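Local coordinates for protein Keto/oxoacid ferredoxin oxidoreductase, gamma subunit (Geobacter sulfurreducens, PDB 3ON3) that is the gamma subunit of a keto/oxoacid ferredoxin oxidoreductase, which probably couples oxidation of 2-oxoacids to the reduction of ferredoxin, at residues Q79-C82 and D83-A87; I118-A121 and K122-G126; A170-M173 and G174-K177. All blocks are in the same frame, centred on the assembly; numbering follows the deposited sequence.

Contact 1. Residues Q79-C82 and D83-A87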
loop_
_atom_site.group_PDB
_atom_site.type_symbol
_atom_site.label_atom_id
_atom_site.label_comp_id
_atom_site.label_asym_id
_atom_site.label_seq_id
_atom_site.Cartn_x
_atom_site.Cartn_y
_atom_site.Cartn_z
ATOM N N GLN B 79 5.231 5.908 20.998
ATOM C CA GLN B 79 5.078 7.220 21.658
ATOM C C GLN B 79 5.241 8.382 20.681
ATOM O O GLN B 79 4.451 9.327 20.661
ATOM C CB GLN B 79 6.106 7.364 22.790
ATOM C CG GLN B 79 5.918 8.603 23.663
ATOM C CD GLN B 79 4.606 8.578 24.420
ATOM O OE1 GLN B 79 4.406 7.752 25.306
ATOM N NE2 GLN B 79 3.704 9.487 24.074
ATOM N N GLU B 80 6.298 8.287 19.888
ATOM C CA GLU B 80 6.575 9.172 18.757
ATOM C C GLU B 80 5.378 9.397 17.827
ATOM O O GLU B 80 5.038 10.529 17.503
ATOM C CB GLU B 80 7.746 8.600 17.953
ATOM C CG GLU B 80 9.094 8.603 18.694
ATOM C CD GLU B 80 9.068 7.881 20.057
ATOM O OE1 GLU B 80 8.235 6.961 20.264
ATOM O OE2 GLU B 80 9.899 8.240 20.928
ATOM N N ALA B 81 4.744 8.309 17.404
ATOM C CA ALA B 81 3.564 8.387 16.550
ATOM C C ALA B 81 2.426 9.112 17.259
ATOM O O ALA B 81 1.734 9.953 16.682
ATOM C CB ALA B 81 3.126 6.992 16.150
ATOM N N CYS B 82 2.241 8.769 18.525
ATOM C CA CYS B 82 1.171 9.337 19.318
ATOM C C CYS B 82 1.399 10.835 19.526
ATOM O O CYS B 82 0.488 11.651 19.352
ATOM C CB CYS B 82 1.101 8.617 20.661
ATOM S SG CYS B 82 -0.312 9.071 21.636
ATOM N N ASP B 83 2.623 11.183 19.910
ATOM C CA ASP B 83 3.020 12.583 20.050
ATOM C C ASP B 83 2.775 13.355 18.757
ATOM O O ASP B 83 2.111 14.390 18.745
ATOM C CB ASP B 83 4.501 12.668 20.407
ATOM C CG ASP B 83 4.805 12.091 21.769
ATOM O OD1 ASP B 83 3.852 11.795 22.515
ATOM O OD2 ASP B 83 6.001 11.937 22.093
ATOM N N LYS B 84 3.309 12.824 17.667
ATOM C CA LYS B 84 3.214 13.458 16.357
ATOM C C LYS B 84 1.793 13.559 15.792
ATOM O O LYS B 84 1.447 14.538 15.137
ATOM C CB LYS B 84 4.102 12.704 15.365
ATOM C CG LYS B 84 4.205 13.318 13.977
ATOM C CD LYS B 84 5.326 12.644 13.202
ATOM C CE LYS B 84 5.541 13.278 11.833
ATOM N NZ LYS B 84 6.750 12.728 11.144
ATOM N N TYR B 85 0.963 12.554 16.034
ATOM C CA TYR B 85 -0.262 12.445 15.254
ATOM C C TYR B 85 -1.592 12.718 15.963
ATOM O O TYR B 85 -2.600 12.964 15.299
ATOM C CB TYR B 85 -0.288 11.103 14.555
ATOM C CG TYR B 85 0.751 10.991 13.468
ATOM C CD1 TYR B 85 0.753 11.873 12.393
ATOM C CD2 TYR B 85 1.725 10.001 13.511
ATOM C CE1 TYR B 85 1.706 11.779 11.388
ATOM C CE2 TYR B 85 2.673 9.890 12.518
ATOM C CZ TYR B 85 2.662 10.780 11.451
ATOM O OH TYR B 85 3.609 10.665 10.447
ATOM N N SER B 86 -1.592 12.697 17.295
ATOM C CA SER B 86 -2.831 12.797 18.053
ATOM C C SER B 86 -3.589 14.105 17.826
ATOM O O SER B 86 -4.817 14.139 17.926
ATOM C CB SER B 86 -2.556 12.616 19.542
ATOM O OG SER B 86 -1.957 13.785 20.094
ATOM N N ALA B 87 -2.863 15.181 17.526
ATOM C CA ALA B 87 -3.485 16.489 17.344
ATOM C C ALA B 87 -4.525 16.490 16.227
ATOM O O ALA B 87 -5.470 17.280 16.248
ATOM C CB ALA B 87 -2.422 17.564 17.089
#
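Gln79 and Asp83, one helical turn apart, are tied by a side-chain hydrogen bond, Gln79 NE2 to Asp83 OD1 at 2.8 Å. The acceptor lies in the plane of the Gln79 amide, whereas the donor reaches OD1 on its syn side, 33° out of the carboxylate plane. Gln79 gets there by a bend: with CG anti to the backbone N (chi1 -172°), the chain folds at chi2 and turns the amide back toward the Asp83 carboxylate, the two planes 32° apart, Gln79 CG coming within 3.7 Å of Asp83 OD2. NE2 also donates to Lys104 O, so this one nitrogen serves two acceptors, which should limit rotation of the amide. With an alanine here, Asp83 OD1 and Lys104 O would probably both lose the amide donor they share. The pair is an i to i+4 side-chain bond on the outer side of a short helix.

Four backbone bonds of the alpha-helical kind accompany it: Lys84 N to Glu80 O, Tyr85 N to Ala81 O, Ser86 N to Cys82 O and, the shortest, Asp83 N to Gln79 O at 2.7 Å.

The one apolar side-chain contact between the two halves is Ala81 CB on Tyr85 CD2, 4.2 Å. Within 83-87, Lys84 CG sits over one face of the neighbouring Tyr85 ring, 3.8 Å above its plane, while NZ of this extended chain goes on to Ala51 O.

Helix 79-85 rests on the central sheet: Ala81 and Cys82 touch Ala76 and Tyr85 touches Leu74, both on strand 71-76, and Ser11 of strand 6-12 packs against Ala81 and Tyr85.

Contact 2. Residues I118-A121 and K122-G126; sequences INTA and KNDVG
Asn123 reaches back one turn to Asn119, and its side chain can be followed along the helix surface. Its CB lies 3.4 Å from Asn119 O, the same carbonyl oxygen that accepts the backbone hydrogen bond of Asn123 N. CG stands beside the backbone N, opposite the carbonyl carbon (chi1 -77°), which keeps the amide near Asn119, with CG 3.6 Å from Asn119 OD1. At the tip, ND2 gives Asn119 OD1 a short hydrogen bond of 2.6 Å. The bond is bent: the donor stands above the carbonyl plane of Asn119, not on a lone pair, with a C=O...N angle of only 105°, and the two amide planes are turned 46° against each other. Both residues are at the outer side of the helix, Asn123 being exposed.

Deeper in, Thr120 O is shared by two donors, Asp124 N at 2.9 Å and Val125 N at 3.1 Å, the second almost in line with the C=O. Asp124 CB packs 3.2 Å from the same oxygen, and the carboxylate leans past Thr120, its OD2 coming 3.9 Å from Thr120 CG2. The polar ends of both residues turn to Lys177 of helix 164-181, which forms a salt bridge with Asp124 OD2 and a hydrogen bond with Thr120 OG1; OG1 also bonds Asn116 O. Val125 rests on Leu166 and Ala170 of that helix, and Ala121 on Ala131 and Val134 of helix 131-143.

The doubly used carbonyl marks the widening of the alpha-helix into a pi-type turn at residues 122-125. Gly126 then takes left-handed helical angles with positive phi, where a CB would be pressed against the carbonyl oxygen of Val125. It is the C' glycine that ends the helix, and a backbone bond between Ala121 and Arg127 spans this terminus.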
loop_
_atom_site.group_PDB
_atom_site.type_symbol
_atom_site.label_atom_id
_atom_site.label_comp_id
_atom_site.label_asym_id
_atom_site.label_seq_id
_atom_site.Cartn_x
_atom_site.Cartn_y
_atom_site.Cartn_z
ATOM N N ILE B 118 1.789 -5.183 20.561
ATOM C CA ILE B 118 3.013 -5.761 20.030
ATOM C C ILE B 118 3.305 -7.095 20.713
ATOM O O ILE B 118 3.705 -8.062 20.077
ATOM C CB ILE B 118 4.211 -4.781 20.176
ATOM C CG1 ILE B 118 4.250 -3.809 18.993
ATOM C CG2 ILE B 118 5.505 -5.539 20.160
ATOM C CD1 ILE B 118 4.126 -2.369 19.354
ATOM N N ASN B 119 3.066 -7.142 22.013
ATOM C CA ASN B 119 3.393 -8.300 22.815
ATOM C C ASN B 119 2.373 -9.410 22.646
ATOM O O ASN B 119 2.690 -10.587 22.795
ATOM C CB ASN B 119 3.479 -7.900 24.277
ATOM C CG ASN B 119 4.496 -8.705 25.026
ATOM O OD1 ASN B 119 4.160 -9.694 25.678
ATOM N ND2 ASN B 119 5.758 -8.300 24.928
ATOM N N THR B 120 1.139 -9.028 22.349
ATOM C CA THR B 120 0.144 -10.005 21.937
ATOM C C THR B 120 0.689 -10.750 20.717
ATOM O O THR B 120 0.797 -11.976 20.724
ATOM C CB THR B 120 -1.207 -9.348 21.591
ATOM O OG1 THR B 120 -1.813 -8.823 22.785
ATOM C CG2 THR B 120 -2.145 -10.373 20.952
ATOM N N ALA B 121 1.053 -9.999 19.677
ATOM C CA ALA B 121 1.608 -10.592 18.468
ATOM C C ALA B 121 2.811 -11.463 18.796
ATOM O O ALA B 121 2.915 -12.603 18.325
ATOM C CB ALA B 121 2.006 -9.490 17.469
ATOM N N LYS B 122 3.720 -10.924 19.608
ATOM C CA LYS B 122 4.986 -11.598 19.889
ATOM C C LYS B 122 4.840 -12.845 20.769
ATOM O O LYS B 122 5.410 -13.888 20.467
ATOM C CB LYS B 122 6.017 -10.629 20.490
ATOM C CG LYS B 122 7.431 -11.227 20.571
ATOM C CD LYS B 122 8.303 -10.662 21.699
ATOM C CE LYS B 122 9.556 -11.544 21.884
ATOM N NZ LYS B 122 10.407 -11.228 23.084
ATOM N N ASN B 123 4.071 -12.747 21.846
ATOM C CA ASN B 123 4.017 -13.831 22.833
ATOM C C ASN B 123 2.814 -14.765 22.728
ATOM O O ASN B 123 2.935 -15.965 22.938
ATOM C CB ASN B 123 4.111 -13.261 24.250
ATOM C CG ASN B 123 5.526 -12.866 24.618
ATOM O OD1 ASN B 123 6.430 -13.703 24.645
ATOM N ND2 ASN B 123 5.727 -11.587 24.902
ATOM N N ASP B 124 1.653 -14.208 22.415
ATOM C CA ASP B 124 0.434 -15.006 22.331
ATOM C C ASP B 124 0.348 -15.736 20.996
ATOM O O ASP B 124 0.156 -16.946 20.962
ATOM C CB ASP B 124 -0.800 -14.126 22.542
ATOM C CG ASP B 124 -0.758 -13.380 23.862
ATOM O OD1 ASP B 124 0.166 -13.642 24.654
ATOM O OD2 ASP B 124 -1.643 -12.535 24.110
ATOM N N VAL B 125 0.505 -14.995 19.902
ATOM C CA VAL B 125 0.481 -15.580 18.573
ATOM C C VAL B 125 1.815 -16.265 18.275
ATOM O O VAL B 125 1.864 -17.275 17.572
ATOM C CB VAL B 125 0.219 -14.511 17.506
ATOM C CG1 VAL B 125 0.287 -15.120 16.108
ATOM C CG2 VAL B 125 -1.120 -13.857 17.744
ATOM N N GLY B 126 2.896 -15.717 18.818
ATOM C CA GLY B 126 4.223 -16.239 18.552
ATOM C C GLY B 126 4.851 -15.767 17.247
ATOM O O GLY B 126 5.774 -16.407 16.740
#

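Contact 3. Residues A170-M173 and G174-K177; sequences AFQM and GFEK
Met173 and Lys177 run alongside one another in the same direction, and their ends meet through aliphatic carbons where the helix faces 117-125. The terminal CE of Met173, built as selenomethionine, sits 3.7 Å from CE of Lys177; a bend at chi3 (70°) swings this methyl toward the extended lysine chain. Nearer the backbone Lys177 CG passes 3.3 Å from Met173 O, which also accepts Lys177 N at 2.9 Å. NZ goes on to a salt bridge with Asp124 and a hydrogen bond with Thr120. Tight packing continues along the buried flank, where Ala170 and Phe171 meet helix 131-143 and Phe171 also lies against helix 148-157.

The outer side is polar and more exposed. Gln172 NE2 donates to Glu176 OE2 at 2.9 Å, but it comes equally near Glu176 CG, so the finer geometry of this bond is doubtful. The two side chains cross at about a right angle, with amide and carboxylate planes 72° apart. Gln172 is also fixed through OE1, which takes a hydrogen bond from Lys148, whose charge makes a cation-pi contact with the ring of Phe175.

Gln172 thus stands as a neutral link between an ammonium and a carboxylate, which would favour a single orientation of its amide, while the Lys177 charge is likely to be balanced by Asp124 across the helix interface.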
loop_
_atom_site.group_PDB
_atom_site.type_symbol
_atom_site.label_atom_id
_atom_site.label_comp_id
_atom_site.label_asym_id
_atom_site.label_seq_id
_atom_site.Cartn_x
_atom_site.Cartn_y
_atom_site.Cartn_z
ATOM N N ALA B 170 -4.015 -13.763 15.193
ATOM C CA ALA B 170 -3.622 -12.393 15.500
ATOM C C ALA B 170 -4.815 -11.460 15.353
ATOM O O ALA B 170 -5.055 -10.590 16.194
ATOM C CB ALA B 170 -2.470 -11.939 14.570
ATOM N N PHE B 171 -5.540 -11.630 14.257
ATOM C CA PHE B 171 -6.696 -10.795 13.980
ATOM C C PHE B 171 -7.769 -10.975 15.060
ATOM O O PHE B 171 -8.299 -9.999 15.587
ATOM C CB PHE B 171 -7.256 -11.139 12.598
ATOM C CG PHE B 171 -8.609 -10.537 12.314
ATOM C CD1 PHE B 171 -8.728 -9.198 11.951
ATOM C CD2 PHE B 171 -9.760 -11.318 12.372
ATOM C CE1 PHE B 171 -9.976 -8.643 11.675
ATOM C CE2 PHE B 171 -11.021 -10.769 12.102
ATOM C CZ PHE B 171 -11.128 -9.437 11.750
ATOM N N GLN B 172 -8.086 -12.229 15.377
ATOM C CA GLN B 172 -9.104 -12.549 16.379
ATOM C C GLN B 172 -8.726 -11.960 17.738
ATOM O O GLN B 172 -9.541 -11.337 18.402
ATOM C CB GLN B 172 -9.287 -14.073 16.482
ATOM C CG GLN B 172 -10.274 -14.520 17.541
ATOM C CD GLN B 172 -11.620 -13.837 17.404
ATOM O OE1 GLN B 172 -12.132 -13.660 16.308
ATOM N NE2 GLN B 172 -12.185 -13.438 18.524
HETATM N N MSE B 173 -7.472 -12.142 18.129
HETATM C CA MSE B 173 -6.989 -11.649 19.409
HETATM C C MSE B 173 -6.954 -10.133 19.518
HETATM O O MSE B 173 -7.276 -9.578 20.578
HETATM C CB MSE B 173 -5.617 -12.223 19.731
HETATM C CG MSE B 173 -5.622 -13.733 19.892
HETATM SE SE MSE B 173 -4.094 -14.361 20.936
HETATM C CE MSE B 173 -4.636 -13.661 22.680
ATOM N N GLY B 174 -6.529 -9.460 18.451
ATOM C CA GLY B 174 -6.590 -8.011 18.430
ATOM C C GLY B 174 -8.035 -7.583 18.698
ATOM O O GLY B 174 -8.331 -6.706 19.533
ATOM N N PHE B 175 -8.932 -8.223 17.963
ATOM C CA PHE B 175 -10.365 -7.998 18.039
ATOM C C PHE B 175 -10.876 -8.184 19.460
ATOM O O PHE B 175 -11.541 -7.309 20.005
ATOM C CB PHE B 175 -11.070 -8.982 17.103
ATOM C CG PHE B 175 -12.538 -8.741 16.937
ATOM C CD1 PHE B 175 -13.000 -7.851 15.972
ATOM C CD2 PHE B 175 -13.459 -9.453 17.694
ATOM C CE1 PHE B 175 -14.352 -7.653 15.783
ATOM C CE2 PHE B 175 -14.827 -9.267 17.506
ATOM C CZ PHE B 175 -15.274 -8.369 16.551
ATOM N N GLU B 176 -10.547 -9.321 20.063
ATOM C CA GLU B 176 -11.040 -9.645 21.397
ATOM C C GLU B 176 -10.522 -8.655 22.446
ATOM O O GLU B 176 -11.304 -8.116 23.231
ATOM C CB GLU B 176 -10.606 -11.045 21.814
ATOM C CG GLU B 176 -11.119 -12.173 20.964
ATOM C CD GLU B 176 -10.500 -13.488 21.353
ATOM O OE1 GLU B 176 -9.442 -13.475 22.017
ATOM O OE2 GLU B 176 -11.063 -14.533 20.988
ATOM N N LYS B 177 -9.207 -8.448 22.465
ATOM C CA LYS B 177 -8.559 -7.632 23.497
ATOM C C LYS B 177 -8.967 -6.160 23.448
ATOM O O LYS B 177 -9.143 -5.539 24.489
ATOM C CB LYS B 177 -7.038 -7.747 23.436
ATOM C CG LYS B 177 -6.485 -9.112 23.795
ATOM C CD LYS B 177 -4.988 -9.008 24.028
ATOM C CE LYS B 177 -4.357 -10.342 24.328
ATOM N NZ LYS B 177 -3.018 -10.149 24.962
#

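Overall arrangement
From the N terminus the chain first meets contact 1, in helix 79-85 just after strand 71-76, then contact 2, in helix 117-125 just after strand 111-115, and last contact 3, in helix 164-181 near the C terminus. Each closes a single helical turn, so they run in series and none nests or crosses. Contact 1 stands apart: its centre is 23 Å from each of the others, and it lies across the chain's centre from contact 3. Contacts 2 and 3 meet, their centres 11 Å apart, joining the helix after the sheet's edge strand within this chain, 111-115, to the C-terminal helix through Lys177 and through packing of Val125 on Ala170.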